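Local coordinates for yeast glycogen phosphorylase (Saccharomyces cerevisiae, PDB 1YGP), which belongs to the carbohydrate phosphorylase family of the GT-B clan and carries pyridoxal-5'-phosphate in a pocket of its own chain, at residues A171-S176 against D862-E867; T231-V236 against G253-L258; N514-R519 against S722-M727. All coordinates share one frame; numbering follows the deposited sequence.

Interaction 1: residues A171-S176 against D862-E867; sequences ACFVDS and DRCIEE
Phe-173 and Ser-176 of helix 165-179 meet Cys-864 and Ile-865 of helix 861-873 in a buried helix-helix crossing, the short axes 9.0 Å apart at a signed angle of -76°. At so steep a crossing the touching surface is compact, and a few side chains carry it. The Phe-173 ring leans toward the C-terminal helix because CG lies anti to the carbonyl carbon (chi1 -82°). Ile-865 meets it with the tip of its longer branch: CD1 sits over one face, offset toward the rim and 3.9 Å from the ring centroid, in a CH-pi contact. Nearer the far end of the ring, CE1 lies 3.8 Å from Cys-864 CB, and the sulfur of Cys-864 approaches the ring obliquely. Tyr-868 adds a second ring, steeply inclined to that of Phe-173.

One turn along, the CB of Ser-176 rests against Ile-865 CG1. Ser-176 OG is hydrogen-bonded to Ser-861 OG, and Cys-172 O and Asp-862 OD1 are also within its reach. Asp-862 turns its two oxygens to different tasks: OD2 forms a salt bridge with Arg-519, while OD1 stands 3.1 Å from Ser-176 OG.

Interaction 2: residues T231-V236 against G253-L258; sequences TFYGYV and GGERVL
Phe-232 and Glu-255 are joined by a reciprocal pair of backbone hydrogen bonds, each 2.9 Å long: Phe-232 N to Glu-255 O and Glu-255 N to Phe-232 O. The first is the straighter, at 157° on the hydrogen, although its donor stands above the carbonyl plane. Phe-232 O also accepts from Gly-254 N at 2.9 Å, so two successive amides converge on one oxygen. Next to this antiparallel hydrogen-bonded pair, Thr-231 and Arg-256 form a non-hydrogen-bonded one, where Thr-231 CA makes a CA-H...O contact with Glu-255 O.

The side chain of Glu-255, extended with CG anti to the backbone N (chi1 -179°), runs alongside Tyr-233 in the same direction. Its OE1 reaches the ring edge, 3.4 Å from Tyr-233 CE2, and is paired in a salt bridge with Arg-307; the tyrosine hydroxyl turns to Lys-330. On the same face as Glu-255, the Phe-232 ring meets Val-257 CG2 at its edge, CE2 lying 3.5 Å from that methyl, and Phe-334 of helix 322-350 touches both residues. On the face of Thr-231 and Arg-256, Thr-231 OG1 lies against Arg-256 CG, and its methyl CG2 packs 3.5 Å from Gly-253 CA. Gly-234 and Gly-253 pass with their CA atoms 3.5 Å apart.

Two residues, Gly-254 and Glu-255, thus face the single Phe-232: a classic beta bulge in the antiparallel pairing of strand 255-267 with strand 221-232, an outermost strand of its sheet within this chain.

Interaction 3: residues N514-R519 against S722-M727; sequences NGITPR and SGTSNM. With PLP (pyridoxal-5'-phosphate), chain E.
Met-727 and Ile-516 meet first near their backbones, Met-727 CB lying 4.2 Å from Ile-516 CG1. From there the methionine chain runs on with CG anti to the carbonyl carbon (chi1 -59°), which carries it along the 514-516 backbone. Its SD settles 3.7 Å from Asn-514 O and 3.8 Å from Gly-515 CA. A bend at the last torsion (chi3 -149°) brings CE to Asn-514, near its carbonyl and CB.

The side chains of Ile-516 and Thr-724 pass alongside each other, pointing opposite ways, with Ile-516 CG2 against Thr-724 CB and O, while Thr-724 CG2 turns to Gly-515 O. The contact between the segments is thus mainly van der Waals packing. Polar binding is directed at the pyridoxal-5'-phosphate: Ser-725 grips phosphate oxygen O2P twice, from N at 3.1 Å and from OG at 2.6 Å. Both donors come from the N-terminal turn of helix 724-730, whose dipole would be expected to favour the negative phosphate.

Behind Met-727 stand Ala-743 and Ile-747 of helix 743-751. The 514-517 loop is backed by Leu-169 and Cys-172 of helix 165-179, and leads from strand 509-511 into helix 518-524.

In the fold
Interactions 1 and 3 are buried neighbours near the middle of the chain, their centres about 10 Å apart, whereas interaction 2 lies about 32 Å from the chain centre and is partly exposed. Helix 165-179 supplies one side of interaction 1 and also touches the 514-519 segment of interaction 3; Asp-175 OD1 forms a salt bridge with Arg-519 NH2 at 2.9 Å and also lies near Thr-517 OG1, a probable hydrogen bond. Chemistry follows place. Interaction 1 combines aromatic and aliphatic packing with a buried polar corner, interaction 3 is van der Waals packing of mixed polar and apolar atoms between its segments, while Ser-725 hydrogen-bonds pyridoxal-5'-phosphate, and interaction 2 relies on backbone pairing at one margin of the nine-stranded sheet.

Interaction 1: residues A171-S176 against D862-E867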
# COMPACT_ATOMS: atom_id res chain seq x y z
N ALA A 171 2.05 20.79 -13.88
CA ALA A 171 2.77 20.89 -12.63
C ALA A 171 3.19 22.31 -12.36
O ALA A 171 2.83 22.86 -11.32
CB ALA A 171 4.01 20.00 -12.69
N CYS A 172 3.92 22.97 -13.28
CA CYS A 172 4.35 24.35 -13.11
C CYS A 172 3.18 25.27 -12.82
O CYS A 172 3.23 26.11 -11.92
CB CYS A 172 5.07 24.84 -14.37
SG CYS A 172 6.76 24.21 -14.54
N PHE A 173 2.08 25.08 -13.56
CA PHE A 173 0.87 25.84 -13.36
C PHE A 173 0.33 25.72 -11.94
O PHE A 173 0.15 26.73 -11.26
CB PHE A 173 -0.17 25.37 -14.33
CG PHE A 173 -0.05 25.99 -15.70
CD1 PHE A 173 1.15 26.54 -16.16
CD2 PHE A 173 -1.18 25.98 -16.52
CE1 PHE A 173 1.23 27.09 -17.44
CE2 PHE A 173 -1.09 26.52 -17.79
CZ PHE A 173 0.11 27.07 -18.25
N VAL A 174 0.14 24.50 -11.46
CA VAL A 174 -0.30 24.25 -10.10
C VAL A 174 0.54 25.06 -9.10
O VAL A 174 -0.01 25.77 -8.23
CB VAL A 174 -0.24 22.70 -9.92
CG1 VAL A 174 -0.23 22.28 -8.48
CG2 VAL A 174 -1.51 22.10 -10.52
N ASP A 175 1.85 25.11 -9.29
CA ASP A 175 2.70 25.91 -8.41
C ASP A 175 2.35 27.41 -8.50
O ASP A 175 2.13 28.09 -7.48
CB ASP A 175 4.11 25.61 -8.84
CG ASP A 175 5.18 26.49 -8.25
OD1 ASP A 175 5.31 27.61 -8.74
OD2 ASP A 175 5.88 26.06 -7.34
N SER A 176 2.26 27.95 -9.72
CA SER A 176 1.99 29.37 -9.88
C SER A 176 0.61 29.78 -9.39
O SER A 176 0.45 30.86 -8.79
CB SER A 176 2.15 29.76 -11.34
OG SER A 176 3.44 29.35 -11.79
N ASP A 862 4.11 32.14 -13.84
CA ASP A 862 3.28 33.09 -13.11
C ASP A 862 2.59 34.04 -14.05
O ASP A 862 1.40 34.33 -13.88
CB ASP A 862 4.09 33.94 -12.13
CG ASP A 862 4.67 33.20 -10.92
OD1 ASP A 862 4.27 32.07 -10.61
OD2 ASP A 862 5.54 33.80 -10.29
N ARG A 863 3.31 34.45 -15.10
CA ARG A 863 2.76 35.28 -16.15
C ARG A 863 1.76 34.43 -16.93
O ARG A 863 0.68 34.96 -17.19
CB ARG A 863 3.89 35.78 -17.05
CG ARG A 863 3.60 36.72 -18.19
CD ARG A 863 3.02 36.03 -19.41
NE ARG A 863 3.99 35.16 -20.06
CZ ARG A 863 3.62 34.05 -20.71
NH1 ARG A 863 2.35 33.66 -20.80
NH2 ARG A 863 4.56 33.32 -21.30
N CYS A 864 2.00 33.15 -17.32
CA CYS A 864 0.96 32.31 -17.97
C CYS A 864 -0.32 32.30 -17.14
O CYS A 864 -1.43 32.47 -17.66
CB CYS A 864 1.26 30.83 -18.10
SG CYS A 864 2.83 30.27 -18.78
N ILE A 865 -0.20 32.15 -15.82
CA ILE A 865 -1.37 32.09 -14.96
C ILE A 865 -2.02 33.45 -14.84
O ILE A 865 -3.26 33.49 -14.73
CB ILE A 865 -0.94 31.50 -13.60
CG1 ILE A 865 -0.51 30.06 -13.84
CG2 ILE A 865 -2.07 31.51 -12.59
CD1 ILE A 865 -1.56 29.15 -14.51
N GLU A 866 -1.28 34.56 -14.93
CA GLU A 866 -1.91 35.88 -14.94
C GLU A 866 -2.82 35.99 -16.17
O GLU A 866 -4.00 36.31 -16.08
CB GLU A 866 -0.86 36.97 -14.99
CG GLU A 866 -0.11 37.14 -13.66
CD GLU A 866 1.17 38.00 -13.66
OE1 GLU A 866 1.35 38.88 -14.52
OE2 GLU A 866 2.00 37.79 -12.77
N GLU A 867 -2.31 35.57 -17.33
CA GLU A 867 -3.03 35.70 -18.58
C GLU A 867 -4.27 34.85 -18.57
O GLU A 867 -5.35 35.32 -18.95
CB GLU A 867 -2.19 35.28 -19.77
CG GLU A 867 -0.88 36.05 -19.91
CD GLU A 867 -0.42 36.18 -21.34
OE1 GLU A 867 -0.01 35.20 -21.97
OE2 GLU A 867 -0.47 37.29 -21.84

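Interaction 2: residues T231-V236 against G253-L258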
# COMPACT_ATOMS: atom_id res chain seq x y z
N THR A 231 -19.72 4.34 -13.30
CA THR A 231 -20.44 3.26 -13.94
C THR A 231 -20.02 3.03 -15.38
O THR A 231 -19.73 3.99 -16.10
CB THR A 231 -21.95 3.62 -13.82
OG1 THR A 231 -22.23 3.24 -12.49
CG2 THR A 231 -22.92 2.99 -14.78
N PHE A 232 -20.00 1.78 -15.80
CA PHE A 232 -19.64 1.52 -17.18
C PHE A 232 -20.66 0.56 -17.74
O PHE A 232 -21.31 -0.19 -17.00
CB PHE A 232 -18.27 0.90 -17.27
CG PHE A 232 -17.18 1.82 -16.74
CD1 PHE A 232 -16.80 2.94 -17.47
CD2 PHE A 232 -16.58 1.53 -15.51
CE1 PHE A 232 -15.80 3.77 -16.95
CE2 PHE A 232 -15.59 2.37 -15.01
CZ PHE A 232 -15.20 3.49 -15.73
N TYR A 233 -20.79 0.61 -19.07
CA TYR A 233 -21.66 -0.24 -19.87
C TYR A 233 -23.09 0.08 -19.51
O TYR A 233 -23.40 1.18 -19.06
CB TYR A 233 -21.33 -1.73 -19.60
CG TYR A 233 -19.87 -2.03 -19.89
CD1 TYR A 233 -19.42 -2.08 -21.21
CD2 TYR A 233 -18.98 -2.23 -18.84
CE1 TYR A 233 -18.08 -2.31 -21.48
CE2 TYR A 233 -17.63 -2.46 -19.10
CZ TYR A 233 -17.20 -2.51 -20.43
OH TYR A 233 -15.89 -2.79 -20.72
N GLY A 234 -23.99 -0.87 -19.71
CA GLY A 234 -25.37 -0.70 -19.30
C GLY A 234 -26.25 -0.27 -20.44
O GLY A 234 -25.91 -0.41 -21.61
N TYR A 235 -27.41 0.23 -20.09
CA TYR A 235 -28.35 0.67 -21.07
C TYR A 235 -29.08 1.88 -20.57
O TYR A 235 -29.11 2.16 -19.36
CB TYR A 235 -29.36 -0.43 -21.39
CG TYR A 235 -30.11 -1.10 -20.26
CD1 TYR A 235 -29.45 -2.01 -19.43
CD2 TYR A 235 -31.48 -0.87 -20.12
CE1 TYR A 235 -30.17 -2.70 -18.47
CE2 TYR A 235 -32.20 -1.57 -19.16
CZ TYR A 235 -31.54 -2.49 -18.34
OH TYR A 235 -32.26 -3.22 -17.40
N VAL A 236 -29.60 2.63 -21.53
CA VAL A 236 -30.41 3.78 -21.19
C VAL A 236 -31.78 3.21 -21.44
O VAL A 236 -32.00 2.38 -22.34
CB VAL A 236 -30.22 4.99 -22.11
CG1 VAL A 236 -30.85 6.19 -21.43
CG2 VAL A 236 -28.76 5.28 -22.34
N GLY A 253 -26.62 1.23 -15.69
CA GLY A 253 -25.30 0.75 -16.10
C GLY A 253 -25.02 -0.70 -15.75
O GLY A 253 -25.78 -1.33 -15.02
N GLY A 254 -23.90 -1.24 -16.21
CA GLY A 254 -23.60 -2.63 -15.94
C GLY A 254 -22.40 -2.86 -15.03
O GLY A 254 -22.22 -3.99 -14.58
N GLU A 255 -21.53 -1.92 -14.70
CA GLU A 255 -20.40 -2.18 -13.82
C GLU A 255 -20.26 -0.92 -13.00
O GLU A 255 -20.63 0.17 -13.48
CB GLU A 255 -19.19 -2.42 -14.69
CG GLU A 255 -17.87 -2.75 -14.00
CD GLU A 255 -16.74 -3.07 -14.98
OE1 GLU A 255 -17.00 -3.74 -15.97
OE2 GLU A 255 -15.59 -2.65 -14.75
N ARG A 256 -19.78 -1.02 -11.76
CA ARG A 256 -19.59 0.17 -10.95
C ARG A 256 -18.27 -0.02 -10.26
O ARG A 256 -18.01 -1.12 -9.78
CB ARG A 256 -20.60 0.39 -9.82
CG ARG A 256 -22.10 0.46 -10.15
CD ARG A 256 -22.91 1.20 -9.08
NE ARG A 256 -22.38 0.99 -7.73
CZ ARG A 256 -22.73 1.76 -6.69
NH1 ARG A 256 -23.62 2.75 -6.80
NH2 ARG A 256 -22.09 1.59 -5.53
N VAL A 257 -17.44 1.00 -10.24
CA VAL A 257 -16.15 0.94 -9.57
C VAL A 257 -16.19 2.08 -8.58
O VAL A 257 -17.18 2.85 -8.60
CB VAL A 257 -14.99 1.13 -10.54
CG1 VAL A 257 -14.87 -0.10 -11.39
CG2 VAL A 257 -15.22 2.31 -11.48
N LEU A 258 -15.19 2.23 -7.72
CA LEU A 258 -15.22 3.31 -6.76
C LEU A 258 -14.02 4.17 -6.94
O LEU A 258 -12.94 3.64 -7.20
CB LEU A 258 -15.20 2.83 -5.34
CG LEU A 258 -16.44 2.18 -4.80
CD1 LEU A 258 -16.23 1.98 -3.32
CD2 LEU A 258 -17.66 3.05 -5.00

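Interaction 3: residues N514-R519 against S722-M727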
# COMPACT_ATOMS: atom_id res chain seq x y z
N ASN A 514 3.23 29.11 -23.25
CA ASN A 514 3.61 28.33 -22.08
C ASN A 514 4.76 28.91 -21.31
O ASN A 514 5.37 29.87 -21.76
CB ASN A 514 3.94 26.93 -22.51
CG ASN A 514 2.68 26.13 -22.81
OD1 ASN A 514 2.76 25.01 -23.31
ND2 ASN A 514 1.44 26.55 -22.57
N GLY A 515 5.10 28.34 -20.16
CA GLY A 515 6.18 28.90 -19.38
C GLY A 515 6.53 27.93 -18.28
O GLY A 515 5.90 26.87 -18.21
N ILE A 516 7.46 28.26 -17.41
CA ILE A 516 7.96 27.37 -16.38
C ILE A 516 8.10 28.08 -15.02
O ILE A 516 8.31 29.30 -14.97
CB ILE A 516 9.36 26.78 -16.79
CG1 ILE A 516 10.32 27.90 -17.09
CG2 ILE A 516 9.22 25.87 -17.98
CD1 ILE A 516 11.72 27.37 -16.98
N THR A 517 8.00 27.33 -13.91
CA THR A 517 8.15 27.98 -12.63
C THR A 517 9.61 28.32 -12.26
O THR A 517 10.53 27.48 -12.27
CB THR A 517 7.53 27.11 -11.53
OG1 THR A 517 7.81 27.86 -10.36
CG2 THR A 517 8.07 25.69 -11.41
N PRO A 518 9.85 29.56 -11.84
CA PRO A 518 11.14 30.01 -11.37
C PRO A 518 11.61 29.30 -10.13
O PRO A 518 12.80 29.05 -9.97
CB PRO A 518 10.97 31.47 -11.16
CG PRO A 518 9.92 31.83 -12.16
CD PRO A 518 8.96 30.69 -12.01
N ARG A 519 10.72 28.91 -9.22
CA ARG A 519 11.22 28.33 -8.00
C ARG A 519 11.81 26.95 -8.22
O ARG A 519 12.84 26.65 -7.61
CB ARG A 519 10.15 28.22 -6.94
CG ARG A 519 9.83 29.53 -6.23
CD ARG A 519 9.03 30.53 -7.07
NE ARG A 519 7.66 30.13 -7.33
CZ ARG A 519 6.91 30.84 -8.18
NH1 ARG A 519 7.39 31.91 -8.82
NH2 ARG A 519 5.65 30.47 -8.42
N SER A 722 5.09 24.23 -28.66
CA SER A 722 5.75 25.19 -27.80
C SER A 722 7.01 24.45 -27.39
O SER A 722 7.79 24.14 -28.30
CB SER A 722 4.89 25.54 -26.58
OG SER A 722 5.25 26.80 -26.03
N GLY A 723 7.29 24.17 -26.11
CA GLY A 723 8.45 23.38 -25.76
C GLY A 723 9.08 23.95 -24.52
O GLY A 723 9.97 24.81 -24.58
N THR A 724 8.62 23.47 -23.36
CA THR A 724 9.11 24.08 -22.15
C THR A 724 10.52 23.75 -21.73
O THR A 724 11.06 24.63 -21.06
CB THR A 724 8.11 23.79 -20.99
OG1 THR A 724 7.60 22.46 -21.06
CG2 THR A 724 6.97 24.77 -21.10
N SER A 725 11.22 22.66 -22.09
CA SER A 725 12.56 22.49 -21.52
C SER A 725 13.54 23.52 -22.06
O SER A 725 14.48 23.91 -21.37
CB SER A 725 13.13 21.12 -21.77
OG SER A 725 13.06 20.74 -23.13
N ASN A 726 13.24 24.02 -23.27
CA ASN A 726 13.97 25.09 -23.95
C ASN A 726 14.08 26.26 -23.00
O ASN A 726 15.17 26.75 -22.73
CB ASN A 726 13.24 25.61 -25.19
CG ASN A 726 12.91 24.60 -26.28
OD1 ASN A 726 12.80 23.40 -26.05
ND2 ASN A 726 12.84 24.97 -27.55
N MET A 727 12.95 26.63 -22.40
CA MET A 727 12.84 27.78 -21.50
C MET A 727 13.64 27.51 -20.23
O MET A 727 14.33 28.42 -19.74
CB MET A 727 11.38 28.03 -21.17
CG MET A 727 10.56 28.29 -22.44
SD MET A 727 8.78 28.38 -22.09
CE MET A 727 7.98 27.78 -23.54
N1 PLP E . 10.25 15.94 -18.94
C2 PLP E . 10.94 16.48 -17.90
C2A PLP E . 11.58 15.56 -16.89
C3 PLP E . 11.04 17.86 -17.76
O3 PLP E . 11.67 18.41 -16.68
C4 PLP E . 10.44 18.69 -18.70
C4A PLP E . 10.79 20.04 -18.79
C5 PLP E . 9.72 18.12 -19.74
C6 PLP E . 9.64 16.75 -19.85
C5A PLP E . 9.12 18.99 -20.87
O4P PLP E . 10.10 19.19 -21.89
P PLP E . 9.81 19.06 -23.44
O1P PLP E . 8.37 19.37 -23.62
O2P PLP E . 10.65 20.29 -24.03
O3P PLP E . 10.45 17.81 -23.93